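Local coordinates for protein molinate hydrolase (Gulosibacter molinativorax, PDB 4UB9) that hydrolyses the thiocarbamate pesticide molinate as a zinc-binding member of the amidohydrolase family, at residues 94-105 with 370-381; 177-188 with 244-252. All coordinates share one frame; numbering follows the deposited sequence.

Contact 1: 94-105 with 370-381; sequences VNGNVHLLDGIM and LGTDAGCTDPDI
Ile104 lies at about a right angle across Asp373, with its CG1 and CD1 each 3.8 Å from Asp373 CB. The contact joins loops at the ends of strands 88-95 and 368-370, near the zinc ion, and probably belongs to the metal-site end of an amidohydrolase TIM barrel. The Asn97-Val98-His99 run probably corresponds to the His-x-His element that follows the first barrel strand in many relatives. The side chain of Asp373 is about 5 Å from the zinc ion.

Asn97 O takes two backbone bonds, from Thr372 N and Asp373 N. Asn97 ND2 also donates to Asp373 OD1, although the position of OD1 is less sure. The amide and carboxylate planes stand 73° apart. Next along the chain, His99 N donates to Ala374 O at 2.9 Å, and His99 ND1 makes only a weak bond to Asp373 O.

The Asp102 carboxylate works in two directions: OD2 reaches across to Thr377, and OD1 stays in its own segment as the helix cap. Its CG is anti to the backbone N (chi1 -169°), which carries the group over to Gly375 and Thr377. Thr377 OG1 donates to OD2 at 2.8 Å, nearly along the C-O axis. OD1 accepts from Met105 N at 3.1 Å. Gly375 CA packs close against the Asp102 carboxylate. Met105 bends at its last torsion, and its SD rests 3.9 Å from Asp378 CB and also touches Ile381 CG1. One water bridges the backbones, accepting from Cys376 N and donating to His99 O at 2.9 Å.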
ATOM      1  N   VAL A  94      13.793  38.345   9.806  1.00 34.10           N
ATOM      2  CA  VAL A  94      14.560  37.475   8.901  1.00 34.38           C
ATOM      3  C   VAL A  94      14.369  36.023   9.242  1.00 33.16           C
ATOM      4  O   VAL A  94      14.542  35.599  10.399  1.00 33.90           O
ATOM      5  CB  VAL A  94      16.072  37.794   8.973  1.00 38.02           C
ATOM      6  CG1 VAL A  94      16.852  36.926   7.991  1.00 39.48           C
ATOM      7  CG2 VAL A  94      16.329  39.270   8.677  1.00 36.56           C
ATOM      8  N   ASN A  95      14.005  35.253   8.231  1.00 32.97           N
ATOM      9  CA  ASN A  95      13.768  33.819   8.422  1.00 32.60           C
ATOM     10  C   ASN A  95      14.867  33.053   7.719  1.00 32.00           C
ATOM     11  O   ASN A  95      14.994  33.117   6.496  1.00 33.83           O
ATOM     12  CB  ASN A  95      12.402  33.391   7.862  1.00 31.83           C
ATOM     13  CG  ASN A  95      11.959  32.028   8.362  1.00 32.89           C
ATOM     14  OD1 ASN A  95      12.763  31.077   8.486  1.00 32.80           O
ATOM     15  ND2 ASN A  95      10.659  31.908   8.665  1.00 33.37           N
ATOM     16  N   GLY A  96      15.580  32.242   8.488  1.00 33.56           N
ATOM     17  CA  GLY A  96      16.732  31.490   7.970  1.00 32.94           C
ATOM     18  C   GLY A  96      16.450  30.209   7.202  1.00 33.36           C
ATOM     19  O   GLY A  96      17.363  29.596   6.655  1.00 35.26           O
ATOM     20  N   ASN A  97      15.194  29.783   7.187  1.00 33.07           N
ATOM     21  CA  ASN A  97      14.809  28.588   6.467  1.00 32.83           C
ATOM     22  C   ASN A  97      13.336  28.493   6.203  1.00 30.25           C
ATOM     23  O   ASN A  97      12.554  28.088   7.061  1.00 36.07           O
ATOM     24  CB  ASN A  97      15.248  27.334   7.192  1.00 35.50           C
ATOM     25  CG  ASN A  97      14.916  26.073   6.416  1.00 34.51           C
ATOM     26  OD1 ASN A  97      14.785  26.100   5.206  1.00 38.49           O
ATOM     27  ND2 ASN A  97      14.802  24.970   7.108  1.00 30.94           N
ATOM     28  N   VAL A  98      12.980  28.821   4.980  1.00 29.11           N
ATOM     29  CA  VAL A  98      11.630  28.610   4.473  1.00 30.84           C
ATOM     30  C   VAL A  98      11.622  27.836   3.158  1.00 28.36           C
ATOM     31  O   VAL A  98      12.653  27.614   2.532  1.00 30.74           O
ATOM     32  CB  VAL A  98      10.888  29.952   4.206  1.00 32.19           C
ATOM     33  CG1 VAL A  98      10.924  30.825   5.433  1.00 34.42           C
ATOM     34  CG2 VAL A  98      11.493  30.674   3.010  1.00 35.38           C
ATOM     35  N   HIS A  99      10.425  27.454   2.734  1.00 29.11           N
ATOM     36  CA  HIS A  99      10.209  26.839   1.425  1.00 30.44           C
ATOM     37  C   HIS A  99       9.001  27.493   0.767  1.00 32.93           C
ATOM     38  O   HIS A  99       7.848  27.283   1.157  1.00 35.87           O
ATOM     39  CB  HIS A  99      10.014  25.354   1.566  1.00 29.82           C
ATOM     40  CG  HIS A  99      11.177  24.677   2.211  1.00 31.97           C
ATOM     41  ND1 HIS A  99      11.089  24.005   3.410  1.00 36.22           N
ATOM     42  CD2 HIS A  99      12.468  24.582   1.831  1.00 33.22           C
ATOM     43  CE1 HIS A  99      12.276  23.537   3.749  1.00 33.63           C
ATOM     44  NE2 HIS A  99      13.128  23.859   2.801  1.00 33.97           N
ATOM     45  N   LEU A 100       9.292  28.267  -0.263  1.00 30.07           N
ATOM     46  CA  LEU A 100       8.307  29.083  -0.938  1.00 31.79           C
ATOM     47  C   LEU A 100       7.419  28.301  -1.932  1.00 35.42           C
ATOM     48  O   LEU A 100       6.360  28.796  -2.334  1.00 33.05           O
ATOM     49  CB  LEU A 100       8.987  30.273  -1.617  1.00 34.16           C
ATOM     50  CG  LEU A 100       9.721  31.164  -0.575  1.00 36.49           C
ATOM     51  CD1 LEU A 100      10.508  32.280  -1.235  1.00 39.96           C
ATOM     52  CD2 LEU A 100       8.761  31.792   0.455  1.00 36.67           C
ATOM     53  N   LEU A 101       7.871  27.105  -2.334  1.00 33.59           N
ATOM     54  CA  LEU A 101       6.973  26.018  -2.740  1.00 35.22           C
ATOM     55  C   LEU A 101       6.986  25.067  -1.559  1.00 40.99           C
ATOM     56  O   LEU A 101       8.057  24.652  -1.105  1.00 52.18           O
ATOM     57  CB  LEU A 101       7.457  25.302  -3.993  1.00 36.00           C
ATOM     58  CG  LEU A 101       7.399  26.077  -5.316  1.00 38.27           C
ATOM     59  CD1 LEU A 101       7.833  25.214  -6.497  1.00 37.36           C
ATOM     60  CD2 LEU A 101       5.995  26.588  -5.570  1.00 39.24           C
ATOM     61  N   ASP A 102       5.813  24.709  -1.054  1.00 40.44           N
ATOM     62  CA  ASP A 102       5.690  24.121   0.297  1.00 37.00           C
ATOM     63  C   ASP A 102       6.165  22.685   0.395  1.00 34.57           C
ATOM     64  O   ASP A 102       5.437  21.735   0.161  1.00 33.99           O
ATOM     65  CB  ASP A 102       4.239  24.201   0.787  1.00 44.29           C
ATOM     66  CG  ASP A 102       4.098  23.858   2.258  1.00 46.10           C
ATOM     67  OD1 ASP A 102       5.009  23.215   2.856  1.00 50.57           O
ATOM     68  OD2 ASP A 102       3.091  24.297   2.831  1.00 53.73           O
ATOM     69  N   GLY A 103       7.396  22.525   0.820  1.00 34.50           N
ATOM     70  CA  GLY A 103       8.027  21.209   0.847  1.00 31.85           C
ATOM     71  C   GLY A 103       7.577  20.302   1.965  1.00 37.03           C
ATOM     72  O   GLY A 103       7.531  19.059   1.803  1.00 38.32           O
ATOM     73  N   ILE A 104       7.274  20.889   3.114  1.00 36.65           N
ATOM     74  CA  ILE A 104       6.814  20.088   4.269  1.00 39.87           C
ATOM     75  C   ILE A 104       5.517  19.408   3.889  1.00 37.19           C
ATOM     76  O   ILE A 104       5.320  18.223   4.147  1.00 39.68           O
ATOM     77  CB  ILE A 104       6.605  20.946   5.540  1.00 41.27           C
ATOM     78  CG1 ILE A 104       7.965  21.320   6.103  1.00 43.07           C
ATOM     79  CG2 ILE A 104       5.768  20.220   6.581  1.00 40.43           C
ATOM     80  CD1 ILE A 104       8.687  20.209   6.830  1.00 43.57           C
ATOM     81  N   MET A 105       4.639  20.157   3.249  1.00 37.26           N
ATOM     82  CA  MET A 105       3.393  19.575   2.710  1.00 36.21           C
ATOM     83  C   MET A 105       3.682  18.354   1.868  1.00 32.17           C
ATOM     84  O   MET A 105       3.088  17.308   2.031  1.00 32.43           O
ATOM     85  CB  MET A 105       2.644  20.592   1.874  1.00 35.01           C
ATOM     86  CG  MET A 105       1.204  20.186   1.530  1.00 43.76           C
ATOM     87  SD  MET A 105       0.491  21.463   0.454  1.00 49.00           S
ATOM     88  CE  MET A 105       1.451  21.007  -0.986  1.00 49.33           C
ATOM     89  N   LEU A 370      17.119  31.392  13.675  1.00 34.57           N
ATOM     90  CA  LEU A 370      15.720  31.078  13.470  1.00 31.95           C
ATOM     91  C   LEU A 370      15.522  30.502  12.073  1.00 29.22           C
ATOM     92  O   LEU A 370      15.920  31.103  11.063  1.00 29.63           O
ATOM     93  CB  LEU A 370      14.831  32.319  13.656  1.00 32.37           C
ATOM     94  CG  LEU A 370      13.304  32.123  13.550  1.00 31.38           C
ATOM     95  CD1 LEU A 370      12.606  33.197  14.369  1.00 33.26           C
ATOM     96  CD2 LEU A 370      12.786  32.190  12.110  1.00 35.87           C
ATOM     97  N   GLY A 371      14.806  29.388  12.030  1.00 28.71           N
ATOM     98  CA  GLY A 371      14.349  28.783  10.771  1.00 27.68           C
ATOM     99  C   GLY A 371      13.295  27.746  11.038  1.00 27.38           C
ATOM    100  O   GLY A 371      13.267  27.159  12.101  1.00 28.12           O
ATOM    101  N   THR A 372      12.409  27.531  10.067  1.00 30.27           N
ATOM    102  CA  THR A 372      11.179  26.753  10.330  1.00 30.37           C
ATOM    103  C   THR A 372      10.737  25.680   9.345  1.00 31.23           C
ATOM    104  O   THR A 372       9.862  24.898   9.658  1.00 32.59           O
ATOM    105  CB  THR A 372       9.981  27.716  10.397  1.00 31.19           C
ATOM    106  OG1 THR A 372       9.905  28.435   9.162  1.00 27.79           O
ATOM    107  CG2 THR A 372      10.149  28.698  11.572  1.00 31.51           C
ATOM    108  N   ASP A 373      11.298  25.688   8.151  1.00 32.33           N
ATOM    109  CA  ASP A 373      10.881  24.801   7.069  1.00 33.22           C
ATOM    110  C   ASP A 373       9.511  25.209   6.596  1.00 33.88           C
ATOM    111  O   ASP A 373       8.846  24.461   5.906  1.00 34.13           O
ATOM    112  CB  ASP A 373      10.892  23.296   7.483  1.00 36.76           C
ATOM    113  CG  ASP A 373      12.236  22.550   7.165  1.00 42.87           C
ATOM    114  OD1 ASP A 373      12.972  22.955   6.228  1.00 46.30           O
ATOM    115  OD2 ASP A 373      12.552  21.552   7.871  1.00 42.45           O
ATOM    116  N   ALA A 374       9.064  26.395   6.981  1.00 36.60           N
ATOM    117  CA  ALA A 374       7.658  26.745   6.758  1.00 33.98           C
ATOM    118  C   ALA A 374       7.352  27.078   5.336  1.00 31.30           C
ATOM    119  O   ALA A 374       8.217  27.542   4.572  1.00 32.22           O
ATOM    120  CB  ALA A 374       7.237  27.883   7.654  1.00 34.10           C
ATOM    121  N   GLY A 375       6.104  26.855   4.985  1.00 31.33           N
ATOM    122  CA  GLY A 375       5.610  27.124   3.625  1.00 33.90           C
ATOM    123  C   GLY A 375       4.187  27.619   3.648  1.00 32.71           C
ATOM    124  O   GLY A 375       3.508  27.562   4.647  1.00 30.35           O
ATOM    125  N   CYS A 376       3.745  28.131   2.522  1.00 36.85           N
ATOM    126  CA  CYS A 376       2.368  28.576   2.381  1.00 36.63           C
ATOM    127  C   CYS A 376       1.523  27.383   1.951  1.00 36.48           C
ATOM    128  O   CYS A 376       1.382  27.037   0.769  1.00 35.50           O
ATOM    129  CB  CYS A 376       2.271  29.751   1.422  1.00 38.46           C
ATOM    130  SG  CYS A 376       0.554  30.182   1.089  1.00 48.56           S
ATOM    131  N   THR A 377       0.935  26.757   2.950  1.00 37.72           N
ATOM    132  CA  THR A 377       0.252  25.487   2.792  1.00 37.91           C
ATOM    133  C   THR A 377      -1.090  25.613   2.096  1.00 37.21           C
ATOM    134  O   THR A 377      -1.865  26.521   2.346  1.00 36.94           O
ATOM    135  CB  THR A 377       0.035  24.819   4.166  1.00 39.03           C
ATOM    136  OG1 THR A 377       1.284  24.827   4.857  1.00 39.92           O
ATOM    137  CG2 THR A 377      -0.438  23.361   4.018  1.00 35.61           C
ATOM    138  N   ASP A 378      -1.350  24.676   1.194  1.00 36.07           N
ATOM    139  CA  ASP A 378      -2.582  24.718   0.413  1.00 36.51           C
ATOM    140  C   ASP A 378      -3.796  24.701   1.341  1.00 33.59           C
ATOM    141  O   ASP A 378      -3.873  23.858   2.242  1.00 31.48           O
ATOM    142  CB  ASP A 378      -2.649  23.530  -0.549  1.00 36.02           C
ATOM    143  CG  ASP A 378      -3.748  23.675  -1.583  1.00 35.73           C
ATOM    144  OD1 ASP A 378      -4.901  23.307  -1.272  1.00 35.95           O
ATOM    145  OD2 ASP A 378      -3.457  24.122  -2.706  1.00 34.91           O
ATOM    146  N   PRO A 379      -4.776  25.568   1.086  1.00 32.23           N
ATOM    147  CA  PRO A 379      -5.973  25.630   1.964  1.00 31.51           C
ATOM    148  C   PRO A 379      -6.783  24.375   2.022  1.00 32.50           C
ATOM    149  O   PRO A 379      -7.327  24.060   3.063  1.00 37.06           O
ATOM    150  CB  PRO A 379      -6.799  26.736   1.363  1.00 36.19           C
ATOM    151  CG  PRO A 379      -6.238  26.982  -0.002  1.00 37.72           C
ATOM    152  CD  PRO A 379      -4.793  26.600   0.049  1.00 33.93           C
ATOM    153  N   ASP A 380      -6.787  23.582   0.968  1.00 34.50           N
ATOM    154  CA  ASP A 380      -7.454  22.262   1.066  1.00 37.39           C
ATOM    155  C   ASP A 380      -6.798  21.368   2.104  1.00 34.92           C
ATOM    156  O   ASP A 380      -7.469  20.573   2.776  1.00 37.14           O
ATOM    157  CB  ASP A 380      -7.512  21.507  -0.267  1.00 38.65           C
ATOM    158  CG  ASP A 380      -8.608  21.975  -1.164  1.00 35.34           C
ATOM    159  OD1 ASP A 380      -9.642  22.487  -0.684  1.00 39.99           O
ATOM    160  OD2 ASP A 380      -8.454  21.792  -2.382  1.00 37.84           O
ATOM    161  N   ILE A 381      -5.485  21.472   2.222  1.00 35.99           N
ATOM    162  CA  ILE A 381      -4.731  20.671   3.216  1.00 38.21           C
ATOM    163  C   ILE A 381      -4.887  21.231   4.627  1.00 36.27           C
ATOM    164  O   ILE A 381      -5.013  20.488   5.594  1.00 36.07           O
ATOM    165  CB  ILE A 381      -3.232  20.605   2.855  1.00 42.63           C
ATOM    166  CG1 ILE A 381      -3.031  19.800   1.567  1.00 44.38           C
ATOM    167  CG2 ILE A 381      -2.386  20.007   3.983  1.00 37.56           C
ATOM    168  CD1 ILE A 381      -3.094  18.307   1.791  1.00 42.14           C
TER
HETATM  169  O   HOH W   1       5.158  27.755   0.080  1.00 36.16           O

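Contact 2: 177-188 with 244-252; sequences MGGPFTGDFMRP and TDHLVGLLG
One wall of the zinc site is formed here by His246, whose side chain is about 4 Å from the bound zinc ion and also about 4 Å from the side chain of the zinc ligand His282. Residues of the 177-188 loop hold its imidazole. Its CG is anti to the backbone N (chi1 -167°), which turns the ring toward that loop. ND1 donates to Asp184 O at 2.9 Å. The acceptor lies in the ring plane, at the edge, and the bond is bent, with 142° at the hydrogen. Met177 SD covers one ring face, 3.6 Å from the centroid and close to the ring normal. Phe185 meets the same imidazole obliquely, with His246 CE1 over a face of the phenyl ring. With an alanine here, Asp184 O would probably lose its imidazole donor and Met177 SD the aromatic face it rests on.

Asp184 OD2 accepts from Gly178 N within its own loop, while OD1 faces the other segment, where a water lies between it and His246 N. OD1 lies 3.6 Å from Leu247 CD2.

Waters join the loop to the start of helix 248-251. One accepts from Leu250 N at 3.0 Å and sits beside Gly183 O and Met186 O. Another accepts from Gly249 N and lies beside Asp184 O. Gly249 packs close to Met186 O, and a CB there would clash with it. Leu250 lies alongside Met186, CD2 to CE 4.0 Å, and Pro188 CD rests near the same CD2.

Both segments follow neighbouring parallel strands, 174-175 and 239-242. Helix 198-209 comes next after the loop and packs on Pro180 and Phe181. Phe185 touches Met106 of helix 103-106, and Tyr257 of the third subunit packs on Asp184 and Leu247.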
ATOM      1  N   MET A 177      19.647  14.967  -2.718  1.00 31.25           N
ATOM      2  CA  MET A 177      18.305  14.548  -2.309  1.00 29.81           C
ATOM      3  C   MET A 177      17.461  14.363  -3.534  1.00 28.73           C
ATOM      4  O   MET A 177      17.545  15.106  -4.518  1.00 27.32           O
ATOM      5  CB  MET A 177      17.643  15.600  -1.391  1.00 33.96           C
ATOM      6  CG  MET A 177      16.315  15.116  -0.755  1.00 39.24           C
ATOM      7  SD  MET A 177      15.412  16.363   0.199  1.00 40.70           S
ATOM      8  CE  MET A 177      14.923  17.524  -1.064  1.00 35.68           C
ATOM      9  N   GLY A 178      16.552  13.425  -3.448  1.00 29.18           N
ATOM     10  CA  GLY A 178      15.562  13.242  -4.522  1.00 32.97           C
ATOM     11  C   GLY A 178      14.466  14.309  -4.494  1.00 33.76           C
ATOM     12  O   GLY A 178      14.324  15.059  -3.532  1.00 35.59           O
ATOM     13  N   GLY A 179      13.719  14.365  -5.582  1.00 31.79           N
ATOM     14  CA  GLY A 179      12.611  15.291  -5.739  1.00 31.25           C
ATOM     15  C   GLY A 179      11.382  14.760  -5.020  1.00 31.01           C
ATOM     16  O   GLY A 179      11.417  13.691  -4.398  1.00 28.33           O
ATOM     17  N   PRO A 180      10.288  15.503  -5.107  1.00 29.02           N
ATOM     18  CA  PRO A 180       9.065  15.224  -4.317  1.00 30.46           C
ATOM     19  C   PRO A 180       8.348  13.945  -4.675  1.00 31.33           C
ATOM     20  O   PRO A 180       7.511  13.503  -3.901  1.00 30.71           O
ATOM     21  CB  PRO A 180       8.168  16.429  -4.591  1.00 28.60           C
ATOM     22  CG  PRO A 180       8.691  17.003  -5.886  1.00 31.54           C
ATOM     23  CD  PRO A 180      10.166  16.738  -5.892  1.00 30.05           C
ATOM     24  N   PHE A 181       8.662  13.317  -5.799  1.00 31.63           N
ATOM     25  CA  PHE A 181       7.993  12.024  -6.124  1.00 30.76           C
ATOM     26  C   PHE A 181       8.979  10.846  -6.076  1.00 30.56           C
ATOM     27  O   PHE A 181       8.839   9.842  -6.713  1.00 32.31           O
ATOM     28  CB  PHE A 181       7.207  12.148  -7.388  1.00 29.02           C
ATOM     29  CG  PHE A 181       6.192  13.230  -7.288  1.00 32.91           C
ATOM     30  CD1 PHE A 181       5.173  13.121  -6.361  1.00 33.07           C
ATOM     31  CD2 PHE A 181       6.321  14.415  -8.012  1.00 29.33           C
ATOM     32  CE1 PHE A 181       4.266  14.157  -6.200  1.00 32.93           C
ATOM     33  CE2 PHE A 181       5.425  15.433  -7.840  1.00 30.33           C
ATOM     34  CZ  PHE A 181       4.392  15.296  -6.939  1.00 30.16           C
ATOM     35  N   THR A 182       9.852  10.982  -5.120  1.00 32.67           N
ATOM     36  CA  THR A 182      10.983  10.125  -4.876  1.00 34.69           C
ATOM     37  C   THR A 182      10.787   9.523  -3.470  1.00 35.05           C
ATOM     38  O   THR A 182       9.894   9.901  -2.741  1.00 37.27           O
ATOM     39  CB  THR A 182      12.186  11.077  -4.930  1.00 34.92           C
ATOM     40  OG1 THR A 182      12.834  10.945  -6.180  1.00 39.04           O
ATOM     41  CG2 THR A 182      13.073  10.921  -3.840  1.00 34.27           C
ATOM     42  N   GLY A 183      11.633   8.593  -3.096  1.00 33.95           N
ATOM     43  CA  GLY A 183      11.604   7.997  -1.755  1.00 32.60           C
ATOM     44  C   GLY A 183      11.779   8.976  -0.621  1.00 31.07           C
ATOM     45  O   GLY A 183      11.319   8.750   0.522  1.00 33.92           O
ATOM     46  N   ASP A 184      12.518  10.016  -0.915  1.00 28.44           N
ATOM     47  CA  ASP A 184      12.714  11.107   0.026  1.00 33.33           C
ATOM     48  C   ASP A 184      11.428  11.829   0.529  1.00 32.12           C
ATOM     49  O   ASP A 184      11.470  12.521   1.534  1.00 29.53           O
ATOM     50  CB  ASP A 184      13.686  12.102  -0.560  1.00 37.68           C
ATOM     51  CG  ASP A 184      15.100  11.543  -0.647  1.00 43.04           C
ATOM     52  OD1 ASP A 184      15.588  10.992   0.321  1.00 57.25           O
ATOM     53  OD2 ASP A 184      15.745  11.693  -1.665  1.00 48.59           O
ATOM     54  N   PHE A 185      10.303  11.648  -0.153  1.00 31.66           N
ATOM     55  CA  PHE A 185       9.050  12.241   0.290  1.00 31.68           C
ATOM     56  C   PHE A 185       7.945  11.217   0.407  1.00 31.80           C
ATOM     57  O   PHE A 185       6.825  11.560   0.588  1.00 32.78           O
ATOM     58  CB  PHE A 185       8.617  13.333  -0.669  1.00 32.93           C
ATOM     59  CG  PHE A 185       9.508  14.541  -0.649  1.00 34.17           C
ATOM     60  CD1 PHE A 185      10.746  14.509  -1.259  1.00 32.97           C
ATOM     61  CD2 PHE A 185       9.088  15.716  -0.033  1.00 31.98           C
ATOM     62  CE1 PHE A 185      11.539  15.637  -1.288  1.00 35.00           C
ATOM     63  CE2 PHE A 185       9.880  16.835  -0.032  1.00 33.36           C
ATOM     64  CZ  PHE A 185      11.128  16.799  -0.644  1.00 37.89           C
ATOM     65  N   MET A 186       8.283   9.955   0.387  1.00 32.20           N
ATOM     66  CA  MET A 186       7.299   8.936   0.629  1.00 33.84           C
ATOM     67  C   MET A 186       7.081   8.632   2.106  1.00 31.04           C
ATOM     68  O   MET A 186       7.912   8.944   2.957  1.00 34.75           O
ATOM     69  CB  MET A 186       7.728   7.640  -0.040  1.00 40.43           C
ATOM     70  CG  MET A 186       7.450   7.602  -1.524  1.00 42.22           C
ATOM     71  SD  MET A 186       8.229   6.175  -2.355  1.00 47.73           S
ATOM     72  CE  MET A 186       8.130   4.841  -1.198  1.00 50.82           C
ATOM     73  N   ARG A 187       5.954   7.987   2.379  1.00 30.36           N
ATOM     74  CA  ARG A 187       5.725   7.253   3.640  1.00 31.51           C
ATOM     75  C   ARG A 187       5.268   5.875   3.277  1.00 29.71           C
ATOM     76  O   ARG A 187       4.795   5.659   2.180  1.00 31.20           O
ATOM     77  CB  ARG A 187       4.663   7.937   4.527  1.00 31.92           C
ATOM     78  CG  ARG A 187       4.962   9.407   4.755  1.00 34.51           C
ATOM     79  CD  ARG A 187       4.139   9.948   5.898  1.00 36.59           C
ATOM     80  NE  ARG A 187       4.214  11.394   5.918  1.00 39.70           N
ATOM     81  CZ  ARG A 187       3.420  12.188   6.623  1.00 40.62           C
ATOM     82  NH1 ARG A 187       2.520  11.678   7.442  1.00 43.36           N
ATOM     83  NH2 ARG A 187       3.539  13.507   6.505  1.00 40.55           N
ATOM     84  N   PRO A 188       5.347   4.934   4.210  1.00 31.07           N
ATOM     85  CA  PRO A 188       4.936   3.583   3.892  1.00 29.08           C
ATOM     86  C   PRO A 188       3.562   3.497   3.227  1.00 31.04           C
ATOM     87  O   PRO A 188       3.398   2.762   2.261  1.00 29.85           O
ATOM     88  CB  PRO A 188       4.910   2.886   5.270  1.00 28.15           C
ATOM     89  CG  PRO A 188       5.919   3.648   6.086  1.00 28.64           C
ATOM     90  CD  PRO A 188       5.706   5.077   5.641  1.00 32.79           C
ATOM     91  N   THR A 244      23.332  13.877   5.560  1.00 29.84           N
ATOM     92  CA  THR A 244      22.585  12.648   5.819  1.00 32.30           C
ATOM     93  C   THR A 244      21.388  12.544   4.900  1.00 29.33           C
ATOM     94  O   THR A 244      21.113  13.422   4.096  1.00 33.43           O
ATOM     95  CB  THR A 244      22.103  12.531   7.274  1.00 34.85           C
ATOM     96  OG1 THR A 244      21.209  13.585   7.552  1.00 36.51           O
ATOM     97  CG2 THR A 244      23.273  12.573   8.233  1.00 36.23           C
ATOM     98  N   ASP A 245      20.674  11.455   5.057  1.00 30.14           N
ATOM     99  CA  ASP A 245      19.527  11.120   4.223  1.00 32.93           C
ATOM    100  C   ASP A 245      18.283  11.922   4.600  1.00 35.25           C
ATOM    101  O   ASP A 245      18.260  12.602   5.618  1.00 32.95           O
ATOM    102  CB  ASP A 245      19.169   9.647   4.397  1.00 32.74           C
ATOM    103  CG  ASP A 245      18.587   9.370   5.785  1.00 36.20           C
ATOM    104  OD1 ASP A 245      19.361   9.382   6.783  1.00 34.30           O
ATOM    105  OD2 ASP A 245      17.352   9.222   5.890  1.00 38.55           O
ATOM    106  N   HIS A 246      17.246  11.774   3.769  1.00 34.64           N
ATOM    107  CA  HIS A 246      15.984  12.468   3.935  1.00 34.87           C
ATOM    108  C   HIS A 246      14.834  11.468   3.860  1.00 35.92           C
ATOM    109  O   HIS A 246      13.820  11.722   3.234  1.00 32.98           O
ATOM    110  CB  HIS A 246      15.850  13.512   2.845  1.00 36.69           C
ATOM    111  CG  HIS A 246      14.750  14.494   3.067  1.00 40.54           C
ATOM    112  ND1 HIS A 246      13.438  14.223   2.766  1.00 43.21           N
ATOM    113  CD2 HIS A 246      14.774  15.771   3.521  1.00 42.08           C
ATOM    114  CE1 HIS A 246      12.694  15.268   3.068  1.00 40.79           C
ATOM    115  NE2 HIS A 246      13.481  16.227   3.504  1.00 41.13           N
ATOM    116  N   LEU A 247      15.012  10.336   4.534  1.00 32.97           N
ATOM    117  CA  LEU A 247      14.064   9.233   4.519  1.00 28.94           C
ATOM    118  C   LEU A 247      13.231   9.109   5.807  1.00 34.61           C
ATOM    119  O   LEU A 247      12.719   8.016   6.143  1.00 32.25           O
ATOM    120  CB  LEU A 247      14.831   7.924   4.323  1.00 28.83           C
ATOM    121  CG  LEU A 247      15.613   7.776   3.036  1.00 30.83           C
ATOM    122  CD1 LEU A 247      16.315   6.431   3.039  1.00 32.77           C
ATOM    123  CD2 LEU A 247      14.715   7.871   1.790  1.00 31.47           C
ATOM    124  N   VAL A 248      13.097  10.205   6.533  1.00 34.38           N
ATOM    125  CA  VAL A 248      12.400  10.179   7.821  1.00 34.31           C
ATOM    126  C   VAL A 248      10.956   9.724   7.673  1.00 30.92           C
ATOM    127  O   VAL A 248      10.441   8.945   8.454  1.00 28.84           O
ATOM    128  CB  VAL A 248      12.484  11.533   8.533  1.00 38.71           C
ATOM    129  CG1 VAL A 248      13.938  11.804   8.899  1.00 38.99           C
ATOM    130  CG2 VAL A 248      11.951  12.703   7.662  1.00 39.42           C
ATOM    131  N   GLY A 249      10.349  10.155   6.594  1.00 31.97           N
ATOM    132  CA  GLY A 249       8.995   9.732   6.240  1.00 32.70           C
ATOM    133  C   GLY A 249       8.845   8.250   6.017  1.00 34.83           C
ATOM    134  O   GLY A 249       7.865   7.657   6.450  1.00 39.00           O
ATOM    135  N   LEU A 250       9.786   7.648   5.294  1.00 35.15           N
ATOM    136  CA  LEU A 250       9.715   6.228   5.001  1.00 31.70           C
ATOM    137  C   LEU A 250      10.147   5.360   6.133  1.00 30.23           C
ATOM    138  O   LEU A 250       9.568   4.347   6.376  1.00 33.96           O
ATOM    139  CB  LEU A 250      10.634   5.868   3.862  1.00 38.94           C
ATOM    140  CG  LEU A 250      10.001   5.511   2.551  1.00 45.42           C
ATOM    141  CD1 LEU A 250      11.128   5.057   1.636  1.00 49.07           C
ATOM    142  CD2 LEU A 250       8.948   4.445   2.677  1.00 39.12           C
ATOM    143  N   LEU A 251      11.221   5.754   6.798  1.00 28.77           N
ATOM    144  CA  LEU A 251      11.875   4.910   7.774  1.00 31.08           C
ATOM    145  C   LEU A 251      11.826   5.384   9.222  1.00 29.68           C
ATOM    146  O   LEU A 251      12.281   4.681  10.120  1.00 27.71           O
ATOM    147  CB  LEU A 251      13.372   4.763   7.398  1.00 29.83           C
ATOM    148  CG  LEU A 251      13.599   4.079   6.056  1.00 31.01           C
ATOM    149  CD1 LEU A 251      15.082   4.092   5.737  1.00 33.07           C
ATOM    150  CD2 LEU A 251      13.074   2.659   6.095  1.00 33.51           C
ATOM    151  N   GLY A 252      11.289   6.562   9.447  1.00 32.78           N
ATOM    152  CA  GLY A 252      11.238   7.115  10.810  1.00 34.44           C
ATOM    153  C   GLY A 252      12.523   7.876  11.104  1.00 37.79           C
ATOM    154  O   GLY A 252      13.342   8.084  10.211  1.00 41.31           O
TER
HETATM  155  O   HOH W   2      10.833   9.479   3.196  1.00 43.94           O
HETATM  156  O   HOH W   3      17.944  10.659   0.891  1.00 29.57           O
HETATM  157  O   HOH W   4      10.916  11.969   4.371  1.00 45.00           O

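How the contacts relate
The two contacts approach the zinc site through different loops. Contact 1 is deep, about 8 Å from the centre of the chain, and its touching residues are nearly all buried. Contact 2 lies farther out, about 20 Å from that centre, is partly buried and borders another subunit. Their centres are 17 Å apart, yet they meet where Phe185 CE2 packs 3.7 Å from Gly103 O. Along the chain, contact 2 falls within the loop closed by contact 1. Contact 1 relies mainly on direct backbone bonds and a shared carboxylate. Contact 2 has a single direct hydrogen bond, with sulfur-aromatic packing, leucine contacts and bridging waters around it.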